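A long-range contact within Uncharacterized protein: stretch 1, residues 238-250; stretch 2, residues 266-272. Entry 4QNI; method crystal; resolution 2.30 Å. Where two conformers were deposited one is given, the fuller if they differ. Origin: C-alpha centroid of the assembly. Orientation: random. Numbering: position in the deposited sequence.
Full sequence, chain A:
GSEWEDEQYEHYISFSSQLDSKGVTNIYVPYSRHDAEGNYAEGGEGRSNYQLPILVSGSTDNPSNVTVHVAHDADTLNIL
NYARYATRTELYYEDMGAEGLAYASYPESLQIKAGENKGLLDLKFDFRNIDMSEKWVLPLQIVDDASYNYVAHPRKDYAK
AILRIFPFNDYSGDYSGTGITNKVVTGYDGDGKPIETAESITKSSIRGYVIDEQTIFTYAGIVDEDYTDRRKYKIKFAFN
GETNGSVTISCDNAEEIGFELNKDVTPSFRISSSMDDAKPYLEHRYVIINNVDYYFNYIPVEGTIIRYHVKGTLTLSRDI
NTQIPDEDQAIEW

Stretch 1, residues 238-250: AFNGETNGSVTIS
Stretch 2 (266-272) TPSFRIS

Four backbone hydrogen bonds join the two stretches, two between strands 244-250 and 268-272 and two reaching the loop residues Thr243 and Pro267; the strands run antiparallel, their N-to-C directions lying 137° apart. Phe269 N donates to Gly245 O at 2.8 Å, and Gly245 N returns the bond to Phe269 O at 3.2 Å, making Gly245 and Phe269 the hydrogen-bonded pair. Beyond them, Ile271 N donates to Thr243 O at 2.8 Å and Val247 N to Pro267 O at 2.9 Å. Pro267, which has no N-H, accepts here through its carbonyl and also packs through its ring.

Between these rungs sit the non-hydrogen-bonded pairs: Asn244 with Arg270, CA to CA 4.2 Å, and Ser246 with Ser268, CA to CA 4.0 Å. Here the chains close up enough for CA-H...O contacts, Asn244 CA to Phe269 O at 3.2 Å and Arg270 CA to Thr243 O at 3.4 Å. Most of the ladder is extended, with Phe269 at phi/psi -134/166 and Val247 at -123/135. Gly245 is also extended but has a positive phi (144/-170), where a CB would jam against the carbonyl of the preceding residue and clash with Asn240 O; the backbone itself calls for glycine. Thr243, at -116/-3, is the turn before the strand.

The Phe269 ring lies against this glycine backbone, and Phe269 has the largest covered area in the contact. Its CA-to-CB bond points to the face of the sheet that a CB on Gly245 would share, and the p rotamer (chi1 80°, chi2 -80°) lets the ring come nearer stretch 1, with Gly245 N and Asn244 C over one face. Over the opposite face comes Phe239, in the m rotamer with chi2 82°: its edge meets the Phe269 face, centroids 5.0 Å apart and planes at 87°, with Phe239 CD2 3.6 Å from Phe269 CG. Gly241 O approaches the ring edge, 3.4 Å from Phe269 CZ.

Stretch 1 is tied to itself across the turn. Asn240 N donates to Ser246 O at 3.0 Å, while the Asn240 side chain (chi1 m) donates through ND2 to Ser246 OG at 3.0 Å and to Thr248 OG1 at 2.9 Å.

Further along, Val247 (t) points toward stretch 2 and sets CG2 3.8 Å from Phe269 CD1. Ile249 (m, t) lays CD1 3.6 Å from Pro267 CG, so the compact, C-gamma-endo proline ring meets branched aliphatic chains. Phe239, Val247, Ile249 and Phe269 are buried, as suits their apolar groups. Asn244 (p) and the extended Arg270 (t, t, t) share the other face of the sheet, exposed, touching lightly through Asn244 CB and Arg270 CG at 4.1 Å. Altogether the contact buries 572 Å², both sides summed.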

ATOM      1  N   ALA A 238     -24.683 -20.834  28.490  1.00 38.45           N
ATOM      2  CA  ALA A 238     -25.949 -21.454  28.080  1.00 37.69           C
ATOM      3  C   ALA A 238     -27.050 -20.430  28.264  1.00 41.24           C
ATOM      4  O   ALA A 238     -27.191 -19.914  29.354  1.00 42.56           O
ATOM      5  CB  ALA A 238     -26.218 -22.714  28.906  1.00 38.17           C
ATOM      6  N   PHE A 239     -27.800 -20.111  27.198  1.00 37.22           N
ATOM      7  CA  PHE A 239     -28.866 -19.093  27.179  1.00 35.94           C
ATOM      8  C   PHE A 239     -30.165 -19.760  27.495  1.00 43.09           C
ATOM      9  O   PHE A 239     -30.631 -20.560  26.703  1.00 46.12           O
ATOM     10  CB  PHE A 239     -28.895 -18.383  25.797  1.00 35.70           C
ATOM     11  CG  PHE A 239     -27.585 -17.665  25.545  1.00 35.76           C
ATOM     12  CD1 PHE A 239     -26.477 -18.352  25.054  1.00 36.03           C
ATOM     13  CD2 PHE A 239     -27.450 -16.308  25.833  1.00 37.06           C
ATOM     14  CE1 PHE A 239     -25.250 -17.702  24.896  1.00 37.44           C
ATOM     15  CE2 PHE A 239     -26.227 -15.657  25.672  1.00 38.89           C
ATOM     16  CZ  PHE A 239     -25.131 -16.357  25.196  1.00 36.86           C
ATOM     17  N   ASN A 240     -30.725 -19.490  28.670  1.00 40.24           N
ATOM     18  CA  ASN A 240     -31.950 -20.145  29.153  1.00 40.02           C
ATOM     19  C   ASN A 240     -33.192 -19.333  28.800  1.00 45.28           C
ATOM     20  O   ASN A 240     -33.981 -18.953  29.674  1.00 46.39           O
ATOM     21  CB  ASN A 240     -31.840 -20.380  30.656  1.00 36.16           C
ATOM     22  CG  ASN A 240     -30.628 -21.189  31.031  1.00 51.61           C
ATOM     23  OD1 ASN A 240     -30.333 -22.227  30.433  1.00 50.55           O
ATOM     24  ND2 ASN A 240     -29.894 -20.725  32.019  1.00 39.89           N
ATOM     25  N   GLY A 241     -33.353 -19.110  27.498  1.00 41.69           N
ATOM     26  CA  GLY A 241     -34.445 -18.369  26.870  1.00 41.30           C
ATOM     27  C   GLY A 241     -34.141 -18.145  25.399  1.00 46.98           C
ATOM     28  O   GLY A 241     -33.036 -18.474  24.928  1.00 45.63           O
ATOM     29  N   GLU A 242     -35.095 -17.562  24.653  1.00 45.71           N
ATOM     30  CA  GLU A 242     -34.858 -17.260  23.244  1.00 45.59           C
ATOM     31  C   GLU A 242     -34.272 -15.855  23.086  1.00 50.30           C
ATOM     32  O   GLU A 242     -33.195 -15.701  22.488  1.00 49.62           O
ATOM     33  CB  GLU A 242     -36.138 -17.400  22.401  1.00 48.87           C
ATOM     34  CG  GLU A 242     -35.859 -17.518  20.900  1.00 63.38           C
ATOM     35  CD  GLU A 242     -36.733 -16.725  19.941  1.00 98.34           C
ATOM     36  OE1 GLU A 242     -37.976 -16.713  20.111  1.00 90.83           O
ATOM     37  OE2 GLU A 242     -36.168 -16.159  18.977  1.00 98.33           O
ATOM     38  N   THR A 243     -34.985 -14.822  23.586  1.00 48.21           N
ATOM     39  CA  THR A 243     -34.529 -13.432  23.420  1.00 47.74           C
ATOM     40  C   THR A 243     -34.206 -12.751  24.758  1.00 46.73           C
ATOM     41  O   THR A 243     -33.761 -11.601  24.762  1.00 46.51           O
ATOM     42  CB  THR A 243     -35.530 -12.593  22.622  1.00 57.85           C
ATOM     43  OG1 THR A 243     -36.688 -12.408  23.412  1.00 55.19           O
ATOM     44  CG2 THR A 243     -35.884 -13.198  21.275  1.00 60.78           C
ATOM     45  N   ASN A 244     -34.433 -13.439  25.867  1.00 40.31           N
ATOM     46  CA  ASN A 244     -34.078 -12.963  27.212  1.00 40.50           C
ATOM     47  C   ASN A 244     -34.136 -14.122  28.187  1.00 45.62           C
ATOM     48  O   ASN A 244     -34.697 -15.168  27.874  1.00 48.04           O
ATOM     49  CB  ASN A 244     -34.918 -11.771  27.703  1.00 41.66           C
ATOM     50  CG  ASN A 244     -36.356 -12.076  28.000  1.00 62.82           C
ATOM     51  OD1 ASN A 244     -37.220 -11.988  27.132  1.00 57.14           O
ATOM     52  ND2 ASN A 244     -36.652 -12.380  29.248  1.00 60.62           N
ATOM     53  N   GLY A 245     -33.516 -13.960  29.337  1.00 39.75           N
ATOM     54  CA  GLY A 245     -33.527 -14.997  30.356  1.00 39.06           C
ATOM     55  C   GLY A 245     -32.213 -15.032  31.084  1.00 43.21           C
ATOM     56  O   GLY A 245     -31.396 -14.125  30.938  1.00 43.01           O
ATOM     57  N   SER A 246     -32.013 -16.054  31.891  1.00 40.02           N
ATOM     58  CA  SER A 246     -30.762 -16.206  32.623  1.00 38.43           C
ATOM     59  C   SER A 246     -29.743 -16.853  31.720  1.00 39.46           C
ATOM     60  O   SER A 246     -30.101 -17.388  30.663  1.00 36.54           O
ATOM     61  CB  SER A 246     -30.982 -17.072  33.867  1.00 40.93           C
ATOM     62  OG  SER A 246     -31.174 -18.419  33.461  1.00 47.53           O
ATOM     63  N   VAL A 247     -28.475 -16.841  32.157  1.00 38.57           N
ATOM     64  CA  VAL A 247     -27.354 -17.510  31.502  1.00 37.77           C
ATOM     65  C   VAL A 247     -26.722 -18.466  32.546  1.00 42.91           C
ATOM     66  O   VAL A 247     -26.563 -18.096  33.716  1.00 43.93           O
ATOM     67  CB  VAL A 247     -26.331 -16.505  30.890  1.00 41.76           C
ATOM     68  CG1 VAL A 247     -25.107 -17.219  30.300  1.00 39.48           C
ATOM     69  CG2 VAL A 247     -26.991 -15.621  29.822  1.00 42.44           C
ATOM     70  N   THR A 248     -26.419 -19.704  32.140  1.00 39.69           N
ATOM     71  CA  THR A 248     -25.698 -20.650  32.985  1.00 39.02           C
ATOM     72  C   THR A 248     -24.243 -20.614  32.534  1.00 43.75           C
ATOM     73  O   THR A 248     -23.938 -20.956  31.388  1.00 43.29           O
ATOM     74  CB  THR A 248     -26.303 -22.051  32.925  1.00 43.07           C
ATOM     75  OG1 THR A 248     -27.674 -21.967  33.330  1.00 43.76           O
ATOM     76  CG2 THR A 248     -25.522 -23.080  33.810  1.00 32.96           C
ATOM     77  N   ILE A 249     -23.359 -20.149  33.417  1.00 40.40           N
ATOM     78  CA  ILE A 249     -21.931 -20.087  33.143  1.00 39.05           C
ATOM     79  C   ILE A 249     -21.279 -21.283  33.815  1.00 46.12           C
ATOM     80  O   ILE A 249     -21.430 -21.467  35.017  1.00 49.02           O
ATOM     81  CB  ILE A 249     -21.284 -18.744  33.579  1.00 40.49           C
ATOM     82  CG1 ILE A 249     -21.918 -17.536  32.849  1.00 38.97           C
ATOM     83  CG2 ILE A 249     -19.780 -18.794  33.341  1.00 40.10           C
ATOM     84  CD1 ILE A 249     -21.338 -16.104  33.285  1.00 37.81           C
ATOM     85  N   SER A 250     -20.579 -22.105  33.049  1.00 41.43           N
ATOM     86  CA  SER A 250     -19.913 -23.263  33.625  1.00 42.19           C
ATOM     87  C   SER A 250     -18.566 -23.518  32.951  1.00 47.64           C
ATOM     88  O   SER A 250     -18.196 -22.865  31.960  1.00 44.38           O
ATOM     89  CB  SER A 250     -20.798 -24.503  33.531  1.00 43.66           C
ATOM     90  OG  SER A 250     -21.114 -24.780  32.180  1.00 43.76           O
ATOM     91  N   THR A 266     -27.138 -13.769  39.492  1.00 52.23           N
ATOM     92  CA  THR A 266     -27.138 -14.727  38.401  0.50 50.46           C
ATOM     93  C   THR A 266     -27.081 -13.950  37.072  1.00 50.57           C
ATOM     94  O   THR A 266     -27.803 -12.957  36.901  1.00 49.10           O
ATOM     95  CB  THR A 266     -28.333 -15.688  38.502  0.50 60.50           C
ATOM     96  OG1 THR A 266     -29.541 -14.936  38.487  0.50 64.68           O
ATOM     97  CG2 THR A 266     -28.279 -16.573  39.752  0.50 58.41           C
ATOM     98  N   PRO A 267     -26.171 -14.344  36.143  1.00 42.42           N
ATOM     99  CA  PRO A 267     -26.086 -13.608  34.867  1.00 40.55           C
ATOM    100  C   PRO A 267     -27.352 -13.774  34.024  1.00 42.46           C
ATOM    101  O   PRO A 267     -28.072 -14.754  34.188  1.00 42.84           O
ATOM    102  CB  PRO A 267     -24.849 -14.192  34.175  1.00 41.44           C
ATOM    103  CG  PRO A 267     -24.534 -15.457  34.888  1.00 45.62           C
ATOM    104  CD  PRO A 267     -25.223 -15.482  36.199  1.00 41.77           C
ATOM    105  N   SER A 268     -27.633 -12.806  33.143  1.00 38.00           N
ATOM    106  CA  SER A 268     -28.822 -12.772  32.281  1.00 37.04           C
ATOM    107  C   SER A 268     -28.505 -12.162  30.933  1.00 42.21           C
ATOM    108  O   SER A 268     -27.485 -11.498  30.771  1.00 42.13           O
ATOM    109  CB  SER A 268     -29.949 -11.982  32.942  1.00 40.43           C
ATOM    110  OG  SER A 268     -29.517 -10.707  33.391  1.00 43.47           O
ATOM    111  N   PHE A 269     -29.367 -12.404  29.949  1.00 39.02           N
ATOM    112  CA  PHE A 269     -29.160 -11.849  28.623  1.00 37.21           C
ATOM    113  C   PHE A 269     -30.432 -11.261  28.125  1.00 43.14           C
ATOM    114  O   PHE A 269     -31.514 -11.569  28.621  1.00 45.13           O
ATOM    115  CB  PHE A 269     -28.628 -12.910  27.623  1.00 36.94           C
ATOM    116  CG  PHE A 269     -29.698 -13.824  27.054  1.00 37.75           C
ATOM    117  CD1 PHE A 269     -30.172 -14.911  27.787  1.00 39.73           C
ATOM    118  CD2 PHE A 269     -30.224 -13.600  25.782  1.00 38.11           C
ATOM    119  CE1 PHE A 269     -31.159 -15.746  27.264  1.00 40.47           C
ATOM    120  CE2 PHE A 269     -31.187 -14.452  25.249  1.00 41.17           C
ATOM    121  CZ  PHE A 269     -31.672 -15.503  26.005  1.00 39.91           C
ATOM    122  N   ARG A 270     -30.306 -10.481  27.078  1.00 40.40           N
ATOM    123  CA  ARG A 270     -31.406  -9.833  26.405  1.00 41.67           C
ATOM    124  C   ARG A 270     -30.974  -9.541  24.987  1.00 45.77           C
ATOM    125  O   ARG A 270     -29.826  -9.171  24.775  1.00 43.40           O
ATOM    126  CB  ARG A 270     -31.768  -8.542  27.161  1.00 42.38           C
ATOM    127  CG  ARG A 270     -33.177  -8.124  26.941  1.00 56.91           C
ATOM    128  CD  ARG A 270     -33.332  -6.718  27.439  1.00 67.39           C
ATOM    129  NE  ARG A 270     -34.632  -6.184  27.071  1.00 69.71           N
ATOM    130  CZ  ARG A 270     -35.018  -4.941  27.320  1.00 86.82           C
ATOM    131  NH1 ARG A 270     -34.201  -4.096  27.943  1.00 70.49           N
ATOM    132  NH2 ARG A 270     -36.234  -4.538  26.973  1.00 76.02           N
ATOM    133  N   ILE A 271     -31.871  -9.744  24.019  1.00 46.32           N
ATOM    134  CA  ILE A 271     -31.648  -9.450  22.608  1.00 47.03           C
ATOM    135  C   ILE A 271     -32.489  -8.206  22.302  1.00 55.36           C
ATOM    136  O   ILE A 271     -33.619  -8.084  22.765  1.00 57.20           O
ATOM    137  CB  ILE A 271     -31.934 -10.676  21.683  1.00 50.32           C
ATOM    138  CG1 ILE A 271     -31.042 -11.918  22.038  1.00 47.66           C
ATOM    139  CG2 ILE A 271     -31.729 -10.318  20.211  1.00 52.61           C
ATOM    140  N   SER A 272     -31.904  -7.237  21.622  1.00 54.72           N
ATOM    141  CA  SER A 272     -32.558  -5.966  21.302  1.00 56.06           C
ATOM    142  C   SER A 272     -32.094  -5.435  19.940  1.00 61.38           C
ATOM    143  O   SER A 272     -30.996  -5.762  19.489  1.00 60.07           O
ATOM    144  CB  SER A 272     -32.269  -4.944  22.390  1.00 59.70           C
ATOM    145  OG  SER A 272     -30.874  -4.889  22.631  1.00 72.29           O
TER